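Local coordinates for protein gluconate kinase (Lactobacillus acidophilus, PDB 3LL3) that probably phosphorylates a sugar or sugar acid such as xylulose or gluconate at the expense of ATP, as an FGGY-family carbohydrate kinase, at residues A[120-125]-A[272-277]; A[215-220]-A[229-234]. One frame throughout, in Å; residues are numbered along the deposited sequence.

Overall arrangement
Contact 1 packs the end of helix 116-124, in the N-terminal FGGY region, against the loop between strands 263-269 and 281-284, in the C-terminal FGGY region; its centre lies 18 Å from the centre of the chain. Gly125 of this contact is, as an approximate residue-to-ligand distance, about 11 Å from the bound D-xylulose, so the contact lies near the sugar pocket without forming part of it. Contact 2 is peripheral, its centre 28 Å from the chain centre, and joins two neighbouring segments at the edge region of the N-terminal sheet. The centres of contact 1 and contact 2 are 38 Å apart, and the nearest atoms of contact 1 and contact 2 are about 22 Å apart. In sequence, 215-234 falls between the two segments of contact 1, yet the two contacts do not touch.

Contact 1: A[120-125]-A[272-277]; sequences IYRKTG and PKIDPS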
ATOM      1  N   ILE A 120       8.406  18.927  28.821  1.00 25.70           N
ATOM      2  CA  ILE A 120       8.378  20.165  28.048  1.00 26.68           C
ATOM      3  C   ILE A 120       6.976  20.393  27.451  1.00 26.60           C
ATOM      4  O   ILE A 120       6.426  21.509  27.504  1.00 25.31           O
ATOM      5  CB  ILE A 120       9.480  20.165  26.962  1.00 27.69           C
ATOM      6  CG1 ILE A 120      10.848  20.402  27.602  1.00 26.86           C
ATOM      7  CG2 ILE A 120       9.221  21.239  25.900  1.00 25.83           C
ATOM      8  CD1 ILE A 120      12.001  20.081  26.691  1.00 27.39           C
ATOM      9  N   TYR A 121       6.389  19.327  26.910  1.00 25.36           N
ATOM     10  CA  TYR A 121       5.022  19.395  26.391  1.00 26.78           C
ATOM     11  C   TYR A 121       3.995  19.799  27.458  1.00 24.59           C
ATOM     12  O   TYR A 121       3.179  20.677  27.241  1.00 27.42           O
ATOM     13  CB  TYR A 121       4.603  18.077  25.733  1.00 23.88           C
ATOM     14  CG  TYR A 121       3.210  18.176  25.179  1.00 27.15           C
ATOM     15  CD1 TYR A 121       2.956  18.916  24.031  1.00 25.32           C
ATOM     16  CD2 TYR A 121       2.140  17.561  25.819  1.00 26.40           C
ATOM     17  CE1 TYR A 121       1.662  19.042  23.529  1.00 26.46           C
ATOM     18  CE2 TYR A 121       0.852  17.664  25.326  1.00 28.73           C
ATOM     19  CZ  TYR A 121       0.619  18.409  24.184  1.00 28.36           C
ATOM     20  OH  TYR A 121      -0.659  18.514  23.699  1.00 26.79           O
ATOM     21  N   ARG A 122       4.027  19.107  28.590  1.00 28.24           N
ATOM     22  CA  ARG A 122       3.144  19.447  29.697  0.55 28.31           C
ATOM     23  C   ARG A 122       3.336  20.901  30.134  1.00 27.94           C
ATOM     24  O   ARG A 122       2.359  21.552  30.476  1.00 28.50           O
ATOM     25  CB  ARG A 122       3.350  18.495  30.880  0.55 30.27           C
ATOM     26  CG  ARG A 122       2.329  17.378  31.012  0.55 29.94           C
ATOM     27  CD  ARG A 122       2.666  16.459  32.189  0.55 29.68           C
ATOM     28  NE  ARG A 122       3.359  15.263  31.724  0.55 32.81           N
ATOM     29  CZ  ARG A 122       4.621  14.963  31.998  0.55 31.14           C
ATOM     30  NH1 ARG A 122       5.149  13.854  31.510  0.55 32.67           N
ATOM     31  NH2 ARG A 122       5.349  15.754  32.769  0.55 31.35           N
ATOM     32  N   LYS A 123       4.565  21.423  30.092  1.00 26.51           N
ATOM     33  CA  LYS A 123       4.834  22.805  30.516  1.00 28.30           C
ATOM     34  C   LYS A 123       4.468  23.872  29.495  1.00 26.61           C
ATOM     35  O   LYS A 123       4.032  24.966  29.867  1.00 24.83           O
ATOM     36  CB  LYS A 123       6.314  23.002  30.861  1.00 26.38           C
ATOM     37  CG  LYS A 123       6.722  22.554  32.256  1.00 28.83           C
ATOM     38  CD  LYS A 123       8.242  22.495  32.354  1.00 29.10           C
ATOM     39  CE  LYS A 123       8.683  22.025  33.725  1.00 33.05           C
ATOM     40  NZ  LYS A 123       8.331  23.034  34.761  1.00 36.71           N
ATOM     41  N   THR A 124       4.684  23.577  28.217  1.00 24.32           N
ATOM     42  CA  THR A 124       4.702  24.647  27.214  1.00 25.09           C
ATOM     43  C   THR A 124       3.784  24.420  26.015  1.00 24.99           C
ATOM     44  O   THR A 124       3.635  25.305  25.186  1.00 25.59           O
ATOM     45  CB  THR A 124       6.129  24.895  26.673  1.00 24.74           C
ATOM     46  OG1 THR A 124       6.519  23.803  25.822  1.00 23.30           O
ATOM     47  CG2 THR A 124       7.148  25.055  27.825  1.00 24.07           C
ATOM     48  N   GLY A 125       3.189  23.236  25.914  1.00 25.31           N
ATOM     49  CA  GLY A 125       2.325  22.928  24.787  1.00 25.36           C
ATOM     50  C   GLY A 125       3.089  22.578  23.524  1.00 24.18           C
ATOM     51  O   GLY A 125       2.488  22.434  22.457  1.00 23.02           O
ATOM     52  N   PRO A 272      -5.604  26.772  28.591  1.00 31.86           N
ATOM     53  CA  PRO A 272      -4.608  25.808  28.127  1.00 32.40           C
ATOM     54  C   PRO A 272      -5.286  24.460  28.073  1.00 38.00           C
ATOM     55  O   PRO A 272      -6.130  24.143  28.913  1.00 41.06           O
ATOM     56  CB  PRO A 272      -3.550  25.798  29.234  1.00 33.61           C
ATOM     57  CG  PRO A 272      -3.772  27.039  30.026  1.00 33.08           C
ATOM     58  CD  PRO A 272      -5.227  27.421  29.857  1.00 32.80           C
ATOM     59  N   LYS A 273      -4.964  23.675  27.066  1.00 32.19           N
ATOM     60  CA  LYS A 273      -5.491  22.346  27.025  1.00 33.37           C
ATOM     61  C   LYS A 273      -4.454  21.567  26.285  1.00 34.15           C
ATOM     62  O   LYS A 273      -4.038  21.942  25.190  1.00 34.20           O
ATOM     63  CB  LYS A 273      -6.844  22.296  26.312  1.00 34.14           C
ATOM     64  CG  LYS A 273      -7.345  20.859  26.127  1.00 40.76           C
ATOM     65  CD  LYS A 273      -8.542  20.766  25.162  1.00 39.18           C
ATOM     66  CE  LYS A 273      -8.894  19.294  24.912  1.00 46.50           C
ATOM     67  NZ  LYS A 273      -9.979  19.114  23.899  1.00 51.80           N
ATOM     68  N   ILE A 274      -3.981  20.510  26.913  1.00 33.14           N
ATOM     69  CA  ILE A 274      -2.958  19.719  26.291  1.00 32.57           C
ATOM     70  C   ILE A 274      -3.476  18.329  26.145  1.00 31.73           C
ATOM     71  O   ILE A 274      -4.407  17.914  26.840  1.00 33.79           O
ATOM     72  CB  ILE A 274      -1.653  19.731  27.108  1.00 33.93           C
ATOM     73  CG1 ILE A 274      -1.931  19.342  28.559  1.00 33.84           C
ATOM     74  CG2 ILE A 274      -1.008  21.097  27.035  1.00 32.93           C
ATOM     75  CD1 ILE A 274      -0.672  19.076  29.354  1.00 37.01           C
ATOM     76  N   ASP A 275      -2.876  17.611  25.215  1.00 30.87           N
ATOM     77  CA  ASP A 275      -3.305  16.278  24.899  1.00 31.59           C
ATOM     78  C   ASP A 275      -2.460  15.260  25.663  1.00 34.68           C
ATOM     79  O   ASP A 275      -1.229  15.312  25.620  1.00 32.69           O
ATOM     80  CB  ASP A 275      -3.146  16.048  23.413  1.00 31.89           C
ATOM     81  CG  ASP A 275      -3.609  14.694  23.000  1.00 33.51           C
ATOM     82  OD1 ASP A 275      -4.712  14.295  23.406  1.00 36.75           O
ATOM     83  OD2 ASP A 275      -2.856  14.011  22.292  1.00 39.35           O
ATOM     84  N   PRO A 276      -3.120  14.333  26.369  1.00 36.60           N
ATOM     85  CA  PRO A 276      -2.418  13.245  27.059  1.00 35.77           C
ATOM     86  C   PRO A 276      -1.405  12.532  26.160  1.00 37.85           C
ATOM     87  O   PRO A 276      -0.382  12.049  26.651  1.00 42.59           O
ATOM     88  CB  PRO A 276      -3.557  12.296  27.442  1.00 40.57           C
ATOM     89  CG  PRO A 276      -4.728  13.201  27.645  1.00 37.42           C
ATOM     90  CD  PRO A 276      -4.574  14.301  26.620  1.00 37.76           C
ATOM     91  N   SER A 277      -1.664  12.465  24.859  1.00 37.62           N
ATOM     92  CA  SER A 277      -0.695  11.837  23.963  1.00 38.55           C
ATOM     93  C   SER A 277       0.151  12.848  23.196  1.00 35.84           C
ATOM     94  O   SER A 277       0.876  12.490  22.270  1.00 36.69           O
ATOM     95  CB  SER A 277      -1.373  10.848  23.007  1.00 42.16           C
ATOM     96  OG  SER A 277      -2.697  11.254  22.671  1.00 46.06           O
TER
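At the C-terminal end of helix 116-124, Tyr121 reaches into the loop between strands 263-269 and 281-284 and meets Ile274 and Asp275. Its CB points toward the loop and CG is anti to the backbone N (chi1 -179°). The phenol oxygen accepts a nearly straight hydrogen bond, Asp275 N to Tyr121 OH at 2.8 Å with an N-H...O angle of 172°, and the amide lies at the ring edge, in its plane. The same hydroxyl is hydrogen-bonded to the carbonyl of Tyr280, so two backbone groups hold it. Obliquely to the ring, Asp275 O lies 3.2 Å from Tyr121 CE2, while Ile274 CB packs 3.7 Å from that same CE2. A phenylalanine in place of Tyr121 would probably leave the Asp275 amide and the Tyr280 carbonyl without their shared partner. Ile274 CD1 lies 3.8 Å from Arg122 CG and equally close to Arg122 CA. Asp275 turns its carboxylate back into the loop, where Ser277 OG meets Asp275 OD2 on the syn side at 2.8 Å and Ser279 OG binds the same oxygen. Gly125, the first residue after the helix, has positive phi, and its CA lies 4.4 Å from Ile274 CG2. This helix-end-to-loop junction links the N- and C-terminal FGGY regions, consistent with the two-domain actin-like fold of the family.

Contact 2: A[215-220]-A[229-234]; sequences FPIKTE and SDTKII
Phe215 and Lys232 are the residues whose CA atoms come nearest, 6.3 Å apart, where 215-220 leaves strand 213-214 and 229-234 leads into strand 232-238. A cis peptide bond precedes Pro216, and Lys218 occupies the N-cap position of helix 219-225. The two segments share no hydrogen bond; 279 Å² of surface is buried between them by packing alone. Phe215 has CG anti to the backbone N (chi1 -159°); its ring meets the carbonyl oxygens of Ser229, Asp230 and Thr231 and the CG of Lys232. The carbonyl of Asp230 lies at the ring edge, near its plane, whereas Phe215 CZ approaches Ser229 O obliquely at 3.7 Å. Lys232 contributes its aliphatic part, CG standing 3.9 Å from Phe215 CD1. Pro216 CB covers one face of the Phe215 ring, 3.6 Å above its plane and offset toward the rim. The apolar packing between the segments rests on Ile217 and Ile233, whose side chains cross at about a right angle. Ile217 CG1 meets Ile233 CG1 at 3.6 Å, and the two methyls Ile217 CD1 and Ile233 CD1 are also 3.6 Å apart. Thr231 OG1 is hydrogen-bonded outside the pair, to Ile71 O and Asp228 N. Around this packing, Ile233 also touches Trp76 of strand 70-78 and pairs its backbone with Ile214, while Lys218 bonds through its backbone to Leu165 as helix 219-225 begins.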
ATOM      1  N   PHE A 215       8.171  51.497  18.810  1.00 38.03           N
ATOM      2  CA  PHE A 215       8.442  52.842  18.318  1.00 39.84           C
ATOM      3  C   PHE A 215       9.715  53.363  18.981  1.00 43.62           C
ATOM      4  O   PHE A 215      10.005  53.004  20.127  1.00 45.67           O
ATOM      5  CB  PHE A 215       7.263  53.750  18.694  1.00 43.91           C
ATOM      6  CG  PHE A 215       7.143  55.005  17.857  1.00 46.72           C
ATOM      7  CD1 PHE A 215       6.566  54.967  16.591  1.00 43.57           C
ATOM      8  CD2 PHE A 215       7.577  56.237  18.353  1.00 48.47           C
ATOM      9  CE1 PHE A 215       6.445  56.129  15.824  1.00 44.66           C
ATOM     10  CE2 PHE A 215       7.452  57.405  17.589  1.00 46.87           C
ATOM     11  CZ  PHE A 215       6.891  57.351  16.328  1.00 45.76           C
ATOM     12  N   PRO A 216      10.495  54.194  18.268  1.00 41.92           N
ATOM     13  CA  PRO A 216      10.299  54.583  16.872  1.00 40.35           C
ATOM     14  C   PRO A 216      11.150  53.750  15.941  1.00 37.55           C
ATOM     15  O   PRO A 216      12.033  53.037  16.393  1.00 36.59           O
ATOM     16  CB  PRO A 216      10.823  56.027  16.834  1.00 41.89           C
ATOM     17  CG  PRO A 216      11.361  56.325  18.233  1.00 43.57           C
ATOM     18  CD  PRO A 216      11.546  55.008  18.898  1.00 43.99           C
ATOM     19  N   ILE A 217      10.887  53.866  14.646  1.00 36.49           N
ATOM     20  CA  ILE A 217      11.757  53.305  13.628  1.00 35.61           C
ATOM     21  C   ILE A 217      12.945  54.243  13.465  1.00 38.72           C
ATOM     22  O   ILE A 217      12.793  55.464  13.587  1.00 38.08           O
ATOM     23  CB  ILE A 217      11.011  53.189  12.286  1.00 37.30           C
ATOM     24  CG1 ILE A 217       9.840  52.207  12.412  1.00 35.74           C
ATOM     25  CG2 ILE A 217      11.958  52.773  11.170  1.00 36.52           C
ATOM     26  CD1 ILE A 217       8.985  52.095  11.158  1.00 34.60           C
ATOM     27  N   LYS A 218      14.123  53.682  13.210  1.00 37.13           N
ATOM     28  CA  LYS A 218      15.338  54.483  13.065  1.00 40.30           C
ATOM     29  C   LYS A 218      15.292  55.319  11.782  1.00 41.04           C
ATOM     30  O   LYS A 218      14.885  54.815  10.731  1.00 37.43           O
ATOM     31  CB  LYS A 218      16.576  53.585  13.099  1.00 39.07           C
ATOM     32  CG  LYS A 218      16.757  52.843  14.423  1.00 39.31           C
ATOM     33  CD  LYS A 218      18.182  52.307  14.599  1.00 48.05           C
ATOM     34  CE  LYS A 218      18.464  51.099  13.701  1.00 49.02           C
ATOM     35  NZ  LYS A 218      19.899  50.659  13.768  1.00 49.29           N
ATOM     36  N   THR A 219      15.711  56.589  11.869  1.00 38.71           N
ATOM     37  CA  THR A 219      15.601  57.519  10.739  1.00 39.17           C
ATOM     38  C   THR A 219      16.164  56.924   9.472  1.00 39.11           C
ATOM     39  O   THR A 219      15.625  57.118   8.395  1.00 40.14           O
ATOM     40  CB  THR A 219      16.367  58.856  10.935  1.00 42.18           C
ATOM     41  OG1 THR A 219      16.522  59.159  12.326  1.00 47.46           O
ATOM     42  CG2 THR A 219      15.626  59.978  10.236  1.00 41.82           C
ATOM     43  N   GLU A 220      17.282  56.231   9.609  1.00 40.39           N
ATOM     44  CA  GLU A 220      17.899  55.557   8.477  1.00 43.16           C
ATOM     45  C   GLU A 220      16.864  54.792   7.666  1.00 43.92           C
ATOM     46  O   GLU A 220      16.752  54.968   6.453  1.00 43.76           O
ATOM     47  CB  GLU A 220      18.964  54.588   8.969  1.00 43.14           C
ATOM     48  CG  GLU A 220      19.506  53.658   7.908  1.00 46.60           C
ATOM     49  CD  GLU A 220      20.573  52.748   8.472  1.00 48.60           C
ATOM     50  OE1 GLU A 220      20.869  52.883   9.680  1.00 51.32           O
ATOM     51  OE2 GLU A 220      21.116  51.906   7.721  1.00 51.38           O
ATOM     52  N   SER A 229       8.072  59.538   9.563  1.00 38.88           N
ATOM     53  CA  SER A 229       8.589  59.395  10.916  1.00 41.03           C
ATOM     54  C   SER A 229       7.472  59.047  11.903  1.00 40.93           C
ATOM     55  O   SER A 229       7.750  58.781  13.069  1.00 44.44           O
ATOM     56  CB  SER A 229       9.314  60.677  11.373  1.00 41.30           C
ATOM     57  OG  SER A 229       8.398  61.740  11.590  1.00 40.36           O
ATOM     58  N   ASP A 230       6.213  59.054  11.462  1.00 42.34           N
ATOM     59  CA  ASP A 230       5.140  58.644  12.375  1.00 43.62           C
ATOM     60  C   ASP A 230       4.570  57.251  12.085  1.00 38.57           C
ATOM     61  O   ASP A 230       3.720  56.760  12.821  1.00 36.26           O
ATOM     62  CB  ASP A 230       4.042  59.699  12.485  1.00 45.41           C
ATOM     63  CG  ASP A 230       3.752  60.361  11.175  1.00 49.60           C
ATOM     64  OD1 ASP A 230       3.797  59.636  10.154  1.00 49.12           O
ATOM     65  OD2 ASP A 230       3.484  61.593  11.174  1.00 47.20           O
ATOM     66  N   THR A 231       5.059  56.627  11.019  1.00 37.34           N
ATOM     67  CA  THR A 231       4.790  55.217  10.742  1.00 33.04           C
ATOM     68  C   THR A 231       5.125  54.319  11.944  1.00 35.31           C
ATOM     69  O   THR A 231       6.251  54.325  12.428  1.00 34.44           O
ATOM     70  CB  THR A 231       5.652  54.719   9.579  1.00 33.24           C
ATOM     71  OG1 THR A 231       5.423  55.527   8.427  1.00 32.87           O
ATOM     72  CG2 THR A 231       5.351  53.245   9.256  1.00 30.79           C
ATOM     73  N   LYS A 232       4.154  53.522  12.387  1.00 33.95           N
ATOM     74  CA  LYS A 232       4.336  52.613  13.514  1.00 31.85           C
ATOM     75  C   LYS A 232       4.653  51.176  13.114  1.00 31.83           C
ATOM     76  O   LYS A 232       4.172  50.679  12.093  1.00 28.73           O
ATOM     77  CB  LYS A 232       3.095  52.614  14.414  1.00 33.09           C
ATOM     78  CG  LYS A 232       3.008  53.819  15.317  1.00 36.49           C
ATOM     79  CD  LYS A 232       1.888  54.718  14.904  1.00 41.68           C
ATOM     80  CE  LYS A 232       0.631  54.422  15.716  1.00 45.28           C
ATOM     81  NZ  LYS A 232       0.447  55.446  16.798  1.00 45.37           N
ATOM     82  N   ILE A 233       5.469  50.512  13.929  1.00 26.87           N
ATOM     83  CA  ILE A 233       5.635  49.082  13.827  1.00 27.20           C
ATOM     84  C   ILE A 233       4.663  48.440  14.806  1.00 29.54           C
ATOM     85  O   ILE A 233       4.649  48.786  15.990  1.00 31.44           O
ATOM     86  CB  ILE A 233       7.055  48.630  14.200  1.00 28.87           C
ATOM     87  CG1 ILE A 233       8.072  49.236  13.238  1.00 30.12           C
ATOM     88  CG2 ILE A 233       7.150  47.102  14.151  1.00 27.70           C
ATOM     89  CD1 ILE A 233       7.953  48.684  11.836  1.00 27.79           C
ATOM     90  N   ILE A 234       3.841  47.521  14.306  1.00 26.80           N
ATOM     91  CA  ILE A 234       2.975  46.719  15.159  1.00 23.94           C
ATOM     92  C   ILE A 234       3.678  45.389  15.374  1.00 24.75           C
ATOM     93  O   ILE A 234       4.103  44.727  14.409  1.00 23.54           O
ATOM     94  CB  ILE A 234       1.592  46.505  14.507  1.00 26.02           C
ATOM     95  CG1 ILE A 234       1.063  47.834  13.943  1.00 25.35           C
ATOM     96  CG2 ILE A 234       0.616  45.908  15.517  1.00 26.62           C
ATOM     97  CD1 ILE A 234       1.080  48.991  14.946  1.00 25.61           C
TER